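Local atomic coordinates of type II restriction enzyme SfiI (PDB entry 2EZV), a protein that cleaves double-stranded DNA at the interrupted sequence 5'-GGCCN(5)GGCC-3' as a tetrameric type IIF restriction endonuclease. Residues S15-T20 and V155-F160; D110-S115 and L184-A189; S115-D120 and S202-G207; A121-T126 and A217-Y222. All coordinates share one frame; numbering follows the deposited sequence.

The four contacts form a path from the nuclease core to the bound DNA. Contact 1 packs helix 10-41 on strand 151-167 of the mixed sheet. Contact 2 has its centre about 11 Å away and starts from the neighbouring strand 176-186. It crosses to strand 110-112, at the edge of a small three-stranded sheet. Contacts 3 and 4 use the other two strands of that sheet, 204-206 and 219-221. The centres of contacts 2 and 3, and of 3 and 4, lie about 6 Å apart, while contacts 1 and 4 are about 22 Å apart. All four first segments precede all four second segments, in the same order. Distant parts of the chain thus join the core to a DNA-reading layer.

Contact 1: S15-T20 and V155-F160; sequences SVEKQT and VTTSIF
T20 and T157 meet methyl to methyl where helix 10-41 packs on strand 151-167. This strand belongs to the mixed sheet of the PD-(D/E)XK nuclease core. The segment axes approach to 9.4 Å and cross at -47°. T20 and T157 point at each other tip to tip, with their CG2 atoms 3.8 Å apart. In both residues CG2 stands anti to the backbone N, which places the methyl in the interface. T20 CG2 also lies 3.4 Å from I159 CD1, a tight fit; here the two side chains cross at a slant. E17 passes T157 in the opposite direction, and its CG touches T157 CG2 at 4.1 Å.

Beyond CG the E17 chain is extended and carries the carboxylate alongside the strand. There E17 OE1 is hydrogen-bonded to two waters. One water links it to the backbone N of S158. The other links it to the carbonyl O of T156 and to T157 OG1. E17 OE2 forms a salt bridge with R233. Q95 NE2 bonds to the hydroxyls of both T20 and T157, tying the two polar ends to the adjacent strand 93-104.

With T20 cut back to an alanine, I159 CD1 and T157 CG2 would probably face a gap, and Q95 NE2 would lose one of its two hydroxyl partners. The T20 hydroxyl also turns back on its own helix. T20 OG1 gives a 2.7 Å hydrogen bond to V16 O, while T20 N reaches the same V16 O from the opposite face of the carbonyl plane.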
# COMPACT_ATOMS: atom_id res chain seq x y z
N SER D 15 -17.28 21.08 7.24
CA SER D 15 -17.40 20.38 5.98
C SER D 15 -16.31 19.33 5.81
O SER D 15 -16.59 18.23 5.34
CB SER D 15 -17.33 21.39 4.83
OG SER D 15 -17.44 20.74 3.58
N VAL D 16 -15.08 19.65 6.20
CA VAL D 16 -14.01 18.67 6.06
C VAL D 16 -14.18 17.55 7.07
O VAL D 16 -13.73 16.43 6.84
CB VAL D 16 -12.59 19.29 6.24
CG1 VAL D 16 -12.61 20.77 5.95
CG2 VAL D 16 -12.05 18.98 7.60
N GLU D 17 -14.80 17.85 8.21
CA GLU D 17 -15.00 16.80 9.20
C GLU D 17 -16.07 15.89 8.64
O GLU D 17 -16.00 14.67 8.77
CB GLU D 17 -15.41 17.39 10.56
CG GLU D 17 -14.23 17.92 11.37
CD GLU D 17 -14.63 18.55 12.70
OE1 GLU D 17 -13.72 18.88 13.49
OE2 GLU D 17 -15.83 18.73 12.97
N LYS D 18 -17.04 16.49 7.97
CA LYS D 18 -18.13 15.72 7.39
C LYS D 18 -17.65 14.76 6.31
O LYS D 18 -18.05 13.60 6.30
CB LYS D 18 -19.18 16.67 6.79
CG LYS D 18 -20.50 16.00 6.47
CD LYS D 18 -21.44 17.01 5.85
CE LYS D 18 -22.83 16.45 5.64
NZ LYS D 18 -23.73 17.44 4.97
N GLN D 19 -16.78 15.21 5.41
CA GLN D 19 -16.30 14.30 4.36
C GLN D 19 -15.34 13.27 4.95
O GLN D 19 -15.20 12.17 4.42
CB GLN D 19 -15.67 15.07 3.18
CG GLN D 19 -14.29 15.66 3.40
CD GLN D 19 -13.73 16.31 2.12
OE1 GLN D 19 -14.32 17.24 1.59
NE2 GLN D 19 -12.60 15.81 1.64
N THR D 20 -14.68 13.62 6.04
CA THR D 20 -13.78 12.68 6.70
C THR D 20 -14.67 11.56 7.26
O THR D 20 -14.42 10.38 7.06
CB THR D 20 -13.02 13.34 7.86
OG1 THR D 20 -12.10 14.30 7.34
CG2 THR D 20 -12.26 12.30 8.68
N VAL D 155 -4.35 19.75 10.64
CA VAL D 155 -5.58 19.70 11.43
C VAL D 155 -5.90 18.36 12.04
O VAL D 155 -5.76 17.31 11.41
CB VAL D 155 -6.80 20.10 10.61
CG1 VAL D 155 -7.76 20.90 11.48
CG2 VAL D 155 -6.37 20.86 9.37
N THR D 156 -6.39 18.42 13.27
CA THR D 156 -6.79 17.25 14.03
C THR D 156 -8.28 17.02 13.81
O THR D 156 -9.07 17.94 13.93
CB THR D 156 -6.52 17.50 15.55
OG1 THR D 156 -5.31 16.83 15.92
CG2 THR D 156 -7.67 17.02 16.41
N THR D 157 -8.64 15.79 13.47
CA THR D 157 -10.04 15.45 13.26
C THR D 157 -10.35 14.23 14.13
O THR D 157 -9.77 13.16 13.94
CB THR D 157 -10.35 15.13 11.79
OG1 THR D 157 -10.18 16.31 11.01
CG2 THR D 157 -11.79 14.63 11.62
N SER D 158 -11.26 14.41 15.08
CA SER D 158 -11.61 13.36 16.02
C SER D 158 -12.83 12.53 15.67
O SER D 158 -13.92 13.06 15.43
CB SER D 158 -11.81 13.97 17.41
OG SER D 158 -10.65 14.68 17.80
N ILE D 159 -12.64 11.21 15.66
CA ILE D 159 -13.71 10.29 15.33
C ILE D 159 -13.82 9.09 16.27
O ILE D 159 -12.82 8.55 16.74
CB ILE D 159 -13.52 9.80 13.89
CG1 ILE D 159 -13.56 11.02 12.96
CG2 ILE D 159 -14.62 8.79 13.51
CD1 ILE D 159 -13.08 10.76 11.58
N PHE D 160 -15.05 8.67 16.54
CA PHE D 160 -15.30 7.54 17.42
C PHE D 160 -16.20 6.48 16.81
O PHE D 160 -17.30 6.77 16.34
CB PHE D 160 -15.91 8.01 18.74
CG PHE D 160 -14.96 8.78 19.60
CD1 PHE D 160 -14.67 10.11 19.32
CD2 PHE D 160 -14.34 8.18 20.69
CE1 PHE D 160 -13.77 10.82 20.11
CE2 PHE D 160 -13.44 8.87 21.48
CZ PHE D 160 -13.15 10.20 21.19
O HOH W 1 -12.08 17.15 15.38
O HOH W 2 -11.40 18.54 12.43

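Contact 2: D110-S115 and L184-A189; sequences DTLQRS and LSLPHA
L112 and L186 form an apolar contact between strands of two different sheets that face each other through their side chains. Strand 110-112 belongs to the small antiparallel sheet and strand 176-186 to the large mixed sheet. The backbones stay well apart: the CA atoms of L112 and L186 are 11.2 Å from each other. Side chains span the gap. The two leucines meet end on, and L112 CD2 lies 3.7 Å from L186 CD1. L186 has its CG anti to the carbonyl carbon (chi1 -60°), and CD1 extends the chain toward L112. F160, on the neighbouring strand 151-167, touches both leucines.

The large sheet is the core of the PD-(D/E)XK fold. The small sheet also carries strands 204-206 and 219-221, which bond to the DNA, and this contact joins it to the core sheet. A second pair sits beside the leucines. D110 and L184 both point across the gap, and D110 OD1 comes to 4.2 Å from L184 CD1. This oxygen is buried by the contact, and the model gives it no hydrogen-bond partner. F223 of helix 223-229 packs against both D110 and L184. The D110 side chain is about 8 Å from a bound calcium ion.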
# COMPACT_ATOMS: atom_id res chain seq x y z
N ASP D 110 -21.11 7.79 25.09
CA ASP D 110 -19.79 7.22 24.93
C ASP D 110 -18.90 7.87 25.98
O ASP D 110 -19.10 9.03 26.32
CB ASP D 110 -19.26 7.52 23.53
CG ASP D 110 -18.83 6.28 22.78
OD1 ASP D 110 -18.87 6.30 21.53
OD2 ASP D 110 -18.44 5.29 23.43
N THR D 111 -17.94 7.11 26.51
CA THR D 111 -17.04 7.65 27.52
C THR D 111 -15.74 8.12 26.88
O THR D 111 -15.22 7.48 25.97
CB THR D 111 -16.72 6.61 28.60
OG1 THR D 111 -17.94 6.19 29.23
CG2 THR D 111 -15.80 7.20 29.65
N LEU D 112 -15.21 9.23 27.37
CA LEU D 112 -13.97 9.77 26.84
C LEU D 112 -12.96 10.11 27.92
O LEU D 112 -13.32 10.58 29.00
CB LEU D 112 -14.23 11.06 26.06
CG LEU D 112 -14.39 11.07 24.54
CD1 LEU D 112 -15.61 10.27 24.14
CD2 LEU D 112 -14.53 12.51 24.07
N GLN D 113 -11.69 9.85 27.62
CA GLN D 113 -10.60 10.20 28.53
C GLN D 113 -10.34 11.65 28.12
O GLN D 113 -10.72 12.04 27.02
CB GLN D 113 -9.35 9.37 28.25
CG GLN D 113 -9.49 7.89 28.51
CD GLN D 113 -9.92 7.59 29.93
OE1 GLN D 113 -9.46 8.24 30.87
NE2 GLN D 113 -10.79 6.60 30.09
N ARG D 114 -9.70 12.43 28.97
CA ARG D 114 -9.43 13.83 28.63
C ARG D 114 -8.49 13.89 27.43
O ARG D 114 -8.47 14.88 26.69
CB ARG D 114 -8.79 14.56 29.82
CG ARG D 114 -8.87 16.07 29.72
CD ARG D 114 -8.26 16.75 30.94
NE ARG D 114 -6.80 16.76 30.91
CZ ARG D 114 -6.08 17.60 30.16
NH1 ARG D 114 -6.69 18.49 29.38
NH2 ARG D 114 -4.76 17.55 30.19
N SER D 115 -7.72 12.83 27.23
CA SER D 115 -6.79 12.77 26.12
C SER D 115 -7.50 12.56 24.79
O SER D 115 -6.88 12.61 23.72
CB SER D 115 -5.78 11.64 26.36
OG SER D 115 -6.44 10.39 26.49
N LEU D 184 -19.06 8.49 15.41
CA LEU D 184 -19.22 9.88 15.85
C LEU D 184 -18.09 10.80 15.41
O LEU D 184 -16.91 10.43 15.41
CB LEU D 184 -19.33 9.95 17.37
CG LEU D 184 -20.53 9.32 18.10
CD1 LEU D 184 -20.53 7.81 17.96
CD2 LEU D 184 -20.44 9.70 19.55
N SER D 185 -18.46 12.02 15.05
CA SER D 185 -17.53 13.05 14.62
C SER D 185 -17.61 14.16 15.66
O SER D 185 -18.63 14.85 15.77
CB SER D 185 -17.92 13.58 13.23
OG SER D 185 -17.08 14.65 12.82
N LEU D 186 -16.55 14.32 16.45
CA LEU D 186 -16.55 15.36 17.46
C LEU D 186 -15.95 16.63 16.90
O LEU D 186 -14.84 16.64 16.38
CB LEU D 186 -15.77 14.91 18.69
CG LEU D 186 -16.34 13.65 19.35
CD1 LEU D 186 -15.60 13.40 20.66
CD2 LEU D 186 -17.83 13.81 19.60
N PRO D 187 -16.69 17.74 17.01
CA PRO D 187 -16.25 19.03 16.51
C PRO D 187 -14.90 19.53 17.02
O PRO D 187 -14.58 19.42 18.21
CB PRO D 187 -17.42 19.96 16.86
CG PRO D 187 -18.04 19.30 18.06
CD PRO D 187 -18.00 17.85 17.69
N HIS D 188 -14.11 20.06 16.10
CA HIS D 188 -12.80 20.59 16.42
C HIS D 188 -12.93 21.73 17.44
O HIS D 188 -13.97 22.39 17.53
CB HIS D 188 -12.14 21.09 15.13
CG HIS D 188 -10.74 21.59 15.31
ND1 HIS D 188 -10.45 22.82 15.84
CD2 HIS D 188 -9.55 21.01 15.01
CE1 HIS D 188 -9.14 22.99 15.86
NE2 HIS D 188 -8.57 21.90 15.37
N ALA D 189 -11.87 21.95 18.20
CA ALA D 189 -11.85 22.99 19.21
C ALA D 189 -12.38 24.33 18.68
O ALA D 189 -13.16 25.00 19.35
CB ALA D 189 -10.42 23.17 19.74

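Contact 3: S115-D120 and S202-G207; sequences SQLPMD and SFFGAG. With nucleotides of chain B.
The ring of F204 is the flat group that meets segment 115-120. M119 comes to its edge, near the ring plane, with M119 CG 4.4 Å from F204 CZ. Over one face, F203 CE2 sits 3.6 Å above the F204 ring plane, near the rim. L117 approaches on a slant, and its CD2 lies 3.8 Å from F204 CZ. The exact place of this methyl is doubtful, because it also falls too close to the M119 carbonyl in the model. F204 has its CG anti to the carbonyl carbon (chi1 -68°), which aims the ring at the loop. There is no hydrogen bond between the two segments; the contact rests on apolar side chains. A weak bond of 3.4 Å runs from F204 N to S202 OG, two residues earlier.

The same short strand also holds DNA. A206 N gives a nearly straight hydrogen bond of 2.9 Å, at 165°, to OP2 of DG5 of chain B. The F204 ring and this phosphate-binding N are thus two residues apart on one strand.

Segment 115-120 is the loop that leads from strand 110-112 to strand 121-124. Strand 204-206 lies at the edge of the small antiparallel sheet, beside strand 219-221. The F204 side chain also touches A121 and F123 of strand 121-124, and I219 and V221 of strand 219-221.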
# COMPACT_ATOMS: atom_id res chain seq x y z
N SER D 115 -7.72 12.83 27.23
CA SER D 115 -6.79 12.77 26.12
C SER D 115 -7.50 12.56 24.79
O SER D 115 -6.88 12.61 23.72
CB SER D 115 -5.78 11.64 26.36
OG SER D 115 -6.44 10.39 26.49
N GLN D 116 -8.81 12.32 24.85
CA GLN D 116 -9.62 12.10 23.66
C GLN D 116 -10.60 13.25 23.42
O GLN D 116 -11.20 13.33 22.36
CB GLN D 116 -10.39 10.78 23.79
CG GLN D 116 -9.51 9.60 24.21
CD GLN D 116 -10.31 8.33 24.49
OE1 GLN D 116 -11.30 8.33 25.21
NE2 GLN D 116 -9.85 7.23 23.91
N LEU D 117 -10.75 14.12 24.41
CA LEU D 117 -11.66 15.27 24.32
C LEU D 117 -11.08 16.33 23.36
O LEU D 117 -10.03 16.91 23.63
CB LEU D 117 -11.86 15.88 25.71
CG LEU D 117 -13.22 16.50 26.07
CD1 LEU D 117 -13.03 17.54 27.17
CD2 LEU D 117 -13.86 17.16 24.86
N PRO D 118 -11.78 16.60 22.25
CA PRO D 118 -11.39 17.56 21.21
C PRO D 118 -11.47 19.05 21.59
O PRO D 118 -10.66 19.85 21.12
CB PRO D 118 -12.33 17.23 20.05
CG PRO D 118 -12.71 15.79 20.30
CD PRO D 118 -12.92 15.79 21.79
N MET D 119 -12.46 19.42 22.40
CA MET D 119 -12.62 20.81 22.82
C MET D 119 -12.94 20.93 24.30
O MET D 119 -13.43 19.98 24.91
CB MET D 119 -13.75 21.48 22.02
CG MET D 119 -15.09 20.78 22.17
SD MET D 119 -16.43 21.76 21.49
CE MET D 119 -16.09 21.63 19.72
N ASP D 120 -12.67 22.09 24.89
CA ASP D 120 -12.96 22.31 26.31
C ASP D 120 -14.44 22.04 26.55
O ASP D 120 -15.29 22.49 25.79
CB ASP D 120 -12.64 23.75 26.73
CG ASP D 120 -11.20 24.12 26.48
OD1 ASP D 120 -10.32 23.24 26.53
OD2 ASP D 120 -10.94 25.32 26.24
N SER D 202 -24.92 21.81 25.45
CA SER D 202 -23.87 20.85 25.13
C SER D 202 -24.39 19.42 25.02
O SER D 202 -25.54 19.14 25.38
CB SER D 202 -22.79 20.87 26.20
OG SER D 202 -23.22 20.12 27.32
N PHE D 203 -23.53 18.52 24.54
CA PHE D 203 -23.89 17.11 24.43
C PHE D 203 -23.05 16.29 25.40
O PHE D 203 -23.01 15.07 25.33
CB PHE D 203 -23.71 16.60 22.99
CG PHE D 203 -22.43 17.04 22.33
CD1 PHE D 203 -22.47 17.85 21.21
CD2 PHE D 203 -21.20 16.63 22.83
CE1 PHE D 203 -21.29 18.26 20.59
CE2 PHE D 203 -20.02 17.04 22.22
CZ PHE D 203 -20.06 17.85 21.10
N PHE D 204 -22.37 16.98 26.32
CA PHE D 204 -21.53 16.33 27.32
C PHE D 204 -22.35 15.86 28.52
O PHE D 204 -23.49 16.29 28.71
CB PHE D 204 -20.43 17.29 27.77
CG PHE D 204 -19.42 17.60 26.71
CD1 PHE D 204 -19.15 18.91 26.35
CD2 PHE D 204 -18.75 16.57 26.06
CE1 PHE D 204 -18.22 19.20 25.35
CE2 PHE D 204 -17.81 16.84 25.07
CZ PHE D 204 -17.55 18.16 24.71
N GLY D 205 -21.76 14.98 29.32
CA GLY D 205 -22.46 14.47 30.50
C GLY D 205 -21.51 14.07 31.62
O GLY D 205 -20.30 14.23 31.51
N ALA D 206 -22.07 13.54 32.71
CA ALA D 206 -21.25 13.12 33.84
C ALA D 206 -20.33 11.96 33.45
O ALA D 206 -20.77 11.00 32.81
CB ALA D 206 -22.14 12.71 35.00
N GLY D 207 -19.06 12.07 33.83
CA GLY D 207 -18.09 11.03 33.53
C GLY D 207 -18.42 9.68 34.13
O GLY D 207 -19.24 9.57 35.04
P DG B 5 -25.91 13.54 34.15
OP1 DG B 5 -26.03 15.01 34.29
OP2 DG B 5 -24.87 12.97 33.27
O5' DG B 5 -25.72 12.93 35.60
C5' DG B 5 -25.90 11.54 35.81
C4' DG B 5 -25.66 11.16 37.25
O4' DG B 5 -25.96 9.75 37.34
C3' DG B 5 -24.23 11.31 37.77
O3' DG B 5 -24.28 11.44 39.21
C2' DG B 5 -23.60 10.00 37.33
C1' DG B 5 -24.75 9.00 37.45
N9 DG B 5 -24.80 7.97 36.42
C8 DG B 5 -24.58 8.11 35.07
N7 DG B 5 -24.74 7.00 34.41
C5 DG B 5 -25.08 6.07 35.37
C6 DG B 5 -25.38 4.68 35.26
O6 DG B 5 -25.40 3.97 34.24
N1 DG B 5 -25.67 4.12 36.50
C2 DG B 5 -25.68 4.80 37.69
N2 DG B 5 -25.98 4.09 38.79
N3 DG B 5 -25.40 6.08 37.81
C4 DG B 5 -25.11 6.65 36.62

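Contact 4: A121-T126 and A217-Y222; sequences AEFRNT and ARIRVY. With nucleotides of chain B.
I219 has its CG1 anti to the backbone N (chi1 -169°), and its extended chain carries CD1 to A121 and F123. F123 takes the crowded position between backbone N and carbonyl carbon, which swings its ring over to I219. The contact joins a two-stranded beta hairpin, 121-124 with 131-134, to the middle strand of the small antiparallel sheet. I219 CD1 lies 3.2 Å from A121 CB, which is very tight, and 3.9 Å from F123 CE2. The F123 ring and the I219 chain run alongside each other, pointing opposite ways.

Both segments continue onto the DNA of chain B. From the hairpin side, T126 N bonds to OP1 of DG5 at 2.9 Å. N125 ND2 points almost straight to OP2 of DG6. From the strand, R220 reads a guanine by the classical major-groove pair of bonds. R220 NH1 reaches N7 of DG6 at 3.1 Å, fairly straight at 159°. R220 NH2 reaches O6 of DG6 at 2.8 Å, bent to 131°. A206 O also accepts from R220 NH1, which is likely to limit rotation of the guanidinium. A leucine in place of R220 would probably leave N7 and O6 of DG6 unread by this strand and A206 O without this donor. N7 of DG5 lies over one face of the guanidinium, 4.0 Å from R220 NH1.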
# COMPACT_ATOMS: atom_id res chain seq x y z
N ALA D 121 -14.74 21.32 27.63
CA ALA D 121 -16.12 20.98 27.94
C ALA D 121 -16.64 21.66 29.19
O ALA D 121 -15.87 22.12 30.04
CB ALA D 121 -16.25 19.47 28.09
N GLU D 122 -17.96 21.72 29.30
CA GLU D 122 -18.64 22.34 30.44
C GLU D 122 -20.13 22.00 30.35
O GLU D 122 -20.76 22.17 29.30
CB GLU D 122 -18.44 23.85 30.42
CG GLU D 122 -19.00 24.54 29.18
CD GLU D 122 -18.34 25.89 28.92
OE1 GLU D 122 -17.11 25.91 28.67
OE2 GLU D 122 -19.05 26.92 28.95
N PHE D 123 -20.68 21.52 31.45
CA PHE D 123 -22.09 21.15 31.50
C PHE D 123 -22.56 21.18 32.95
O PHE D 123 -21.76 21.42 33.86
CB PHE D 123 -22.28 19.75 30.91
CG PHE D 123 -21.48 18.68 31.61
CD1 PHE D 123 -22.07 17.85 32.56
CD2 PHE D 123 -20.12 18.53 31.33
CE1 PHE D 123 -21.32 16.88 33.22
CE2 PHE D 123 -19.36 17.56 32.00
CZ PHE D 123 -19.96 16.73 32.94
N ARG D 124 -23.85 20.96 33.18
CA ARG D 124 -24.36 20.97 34.54
C ARG D 124 -24.71 19.56 34.97
O ARG D 124 -25.51 18.88 34.31
CB ARG D 124 -25.58 21.88 34.65
N ASN D 125 -24.11 19.11 36.06
CA ASN D 125 -24.37 17.78 36.59
C ASN D 125 -25.83 17.76 37.05
O ASN D 125 -26.19 18.41 38.02
CB ASN D 125 -23.43 17.49 37.76
CG ASN D 125 -23.43 16.03 38.16
OD1 ASN D 125 -24.48 15.45 38.42
ND2 ASN D 125 -22.25 15.42 38.22
N THR D 126 -26.66 17.01 36.33
CA THR D 126 -28.08 16.88 36.62
C THR D 126 -28.41 16.54 38.09
O THR D 126 -29.50 16.84 38.57
CB THR D 126 -28.73 15.83 35.68
OG1 THR D 126 -28.82 16.37 34.36
CG2 THR D 126 -30.12 15.44 36.16
N ALA D 217 -11.32 11.18 36.71
CA ALA D 217 -12.33 12.05 36.09
C ALA D 217 -12.35 12.02 34.56
O ALA D 217 -11.36 12.35 33.89
CB ALA D 217 -12.17 13.50 36.57
N ARG D 218 -13.50 11.64 34.02
CA ARG D 218 -13.69 11.55 32.58
C ARG D 218 -14.91 12.35 32.18
O ARG D 218 -15.45 13.11 32.99
CB ARG D 218 -13.91 10.09 32.18
CG ARG D 218 -12.89 9.13 32.73
CD ARG D 218 -13.21 7.74 32.24
NE ARG D 218 -13.15 6.74 33.30
CZ ARG D 218 -13.59 5.49 33.16
NH1 ARG D 218 -14.11 5.10 32.00
NH2 ARG D 218 -13.49 4.64 34.17
N ILE D 219 -15.36 12.17 30.94
CA ILE D 219 -16.53 12.88 30.45
C ILE D 219 -17.33 11.98 29.52
O ILE D 219 -16.80 11.02 28.96
CB ILE D 219 -16.13 14.17 29.71
CG1 ILE D 219 -17.36 15.04 29.45
CG2 ILE D 219 -15.48 13.81 28.39
CD1 ILE D 219 -17.01 16.46 29.05
N ARG D 220 -18.61 12.29 29.36
CA ARG D 220 -19.49 11.53 28.48
C ARG D 220 -20.05 12.40 27.37
O ARG D 220 -20.13 13.62 27.51
CB ARG D 220 -20.66 10.94 29.27
CG ARG D 220 -20.50 9.50 29.72
CD ARG D 220 -21.88 8.91 30.06
NE ARG D 220 -21.83 7.49 30.40
CZ ARG D 220 -21.54 7.02 31.61
NH1 ARG D 220 -21.27 7.84 32.62
NH2 ARG D 220 -21.53 5.71 31.82
N VAL D 221 -20.41 11.76 26.26
CA VAL D 221 -21.01 12.44 25.11
C VAL D 221 -22.29 11.68 24.83
O VAL D 221 -22.27 10.46 24.66
CB VAL D 221 -20.12 12.35 23.86
CG1 VAL D 221 -20.86 12.93 22.66
CG2 VAL D 221 -18.81 13.09 24.09
N TYR D 222 -23.42 12.37 24.78
CA TYR D 222 -24.67 11.69 24.53
C TYR D 222 -25.14 11.76 23.09
O TYR D 222 -25.27 12.83 22.51
CB TYR D 222 -25.75 12.19 25.50
CG TYR D 222 -25.57 11.64 26.89
CD1 TYR D 222 -24.55 12.12 27.72
CD2 TYR D 222 -26.36 10.59 27.36
CE1 TYR D 222 -24.32 11.55 28.97
CE2 TYR D 222 -26.13 10.01 28.61
CZ TYR D 222 -25.11 10.50 29.41
OH TYR D 222 -24.86 9.93 30.64
P DG B 5 -25.91 13.54 34.15
OP1 DG B 5 -26.03 15.01 34.29
OP2 DG B 5 -24.87 12.97 33.27
O5' DG B 5 -25.72 12.93 35.60
C5' DG B 5 -25.90 11.54 35.81
C4' DG B 5 -25.66 11.16 37.25
O4' DG B 5 -25.96 9.75 37.34
C3' DG B 5 -24.23 11.31 37.77
O3' DG B 5 -24.28 11.44 39.21
C2' DG B 5 -23.60 10.00 37.33
C1' DG B 5 -24.75 9.00 37.45
N9 DG B 5 -24.80 7.97 36.42
C8 DG B 5 -24.58 8.11 35.07
N7 DG B 5 -24.74 7.00 34.41
C5 DG B 5 -25.08 6.07 35.37
C6 DG B 5 -25.38 4.68 35.26
O6 DG B 5 -25.40 3.97 34.24
N1 DG B 5 -25.67 4.12 36.50
C2 DG B 5 -25.68 4.80 37.69
N2 DG B 5 -25.98 4.09 38.79
N3 DG B 5 -25.40 6.08 37.81
C4 DG B 5 -25.11 6.65 36.62
P DG B 6 -22.96 11.87 40.05
OP1 DG B 6 -23.40 12.73 41.17
OP2 DG B 6 -21.94 12.39 39.09
O5' DG B 6 -22.44 10.50 40.69
C5' DG B 6 -22.92 9.25 40.19
C4' DG B 6 -22.11 8.08 40.71
O4' DG B 6 -22.28 7.01 39.76
C3' DG B 6 -20.60 8.33 40.77
O3' DG B 6 -20.01 7.28 41.55
C2' DG B 6 -20.17 8.01 39.35
C1' DG B 6 -21.05 6.80 39.08
N9 DG B 6 -21.31 6.44 37.69
C8 DG B 6 -21.09 7.18 36.56
N7 DG B 6 -21.36 6.53 35.46
C5 DG B 6 -21.81 5.29 35.90
C6 DG B 6 -22.25 4.16 35.17
O6 DG B 6 -22.33 4.01 33.94
N1 DG B 6 -22.61 3.11 36.01
C2 DG B 6 -22.57 3.16 37.38
N2 DG B 6 -22.96 2.05 38.03
N3 DG B 6 -22.16 4.20 38.07
C4 DG B 6 -21.80 5.23 37.27
O5' DA B 4 -29.15 12.51 29.87
C5' DA B 4 -29.11 11.38 30.76
C4' DA B 4 -28.87 11.75 32.21
O4' DA B 4 -29.22 10.62 33.03
C3' DA B 4 -27.41 12.06 32.56
O3' DA B 4 -27.34 12.95 33.68
C2' DA B 4 -26.86 10.69 32.90
C1' DA B 4 -28.05 10.02 33.57
N9 DA B 4 -28.16 8.58 33.34
C8 DA B 4 -28.17 7.92 32.14
N7 DA B 4 -28.32 6.62 32.25
C5 DA B 4 -28.41 6.42 33.62
C6 DA B 4 -28.58 5.26 34.39
N6 DA B 4 -28.71 4.03 33.87
N1 DA B 4 -28.63 5.40 35.74
C2 DA B 4 -28.50 6.63 36.26
N3 DA B 4 -28.34 7.79 35.63
C4 DA B 4 -28.30 7.61 34.30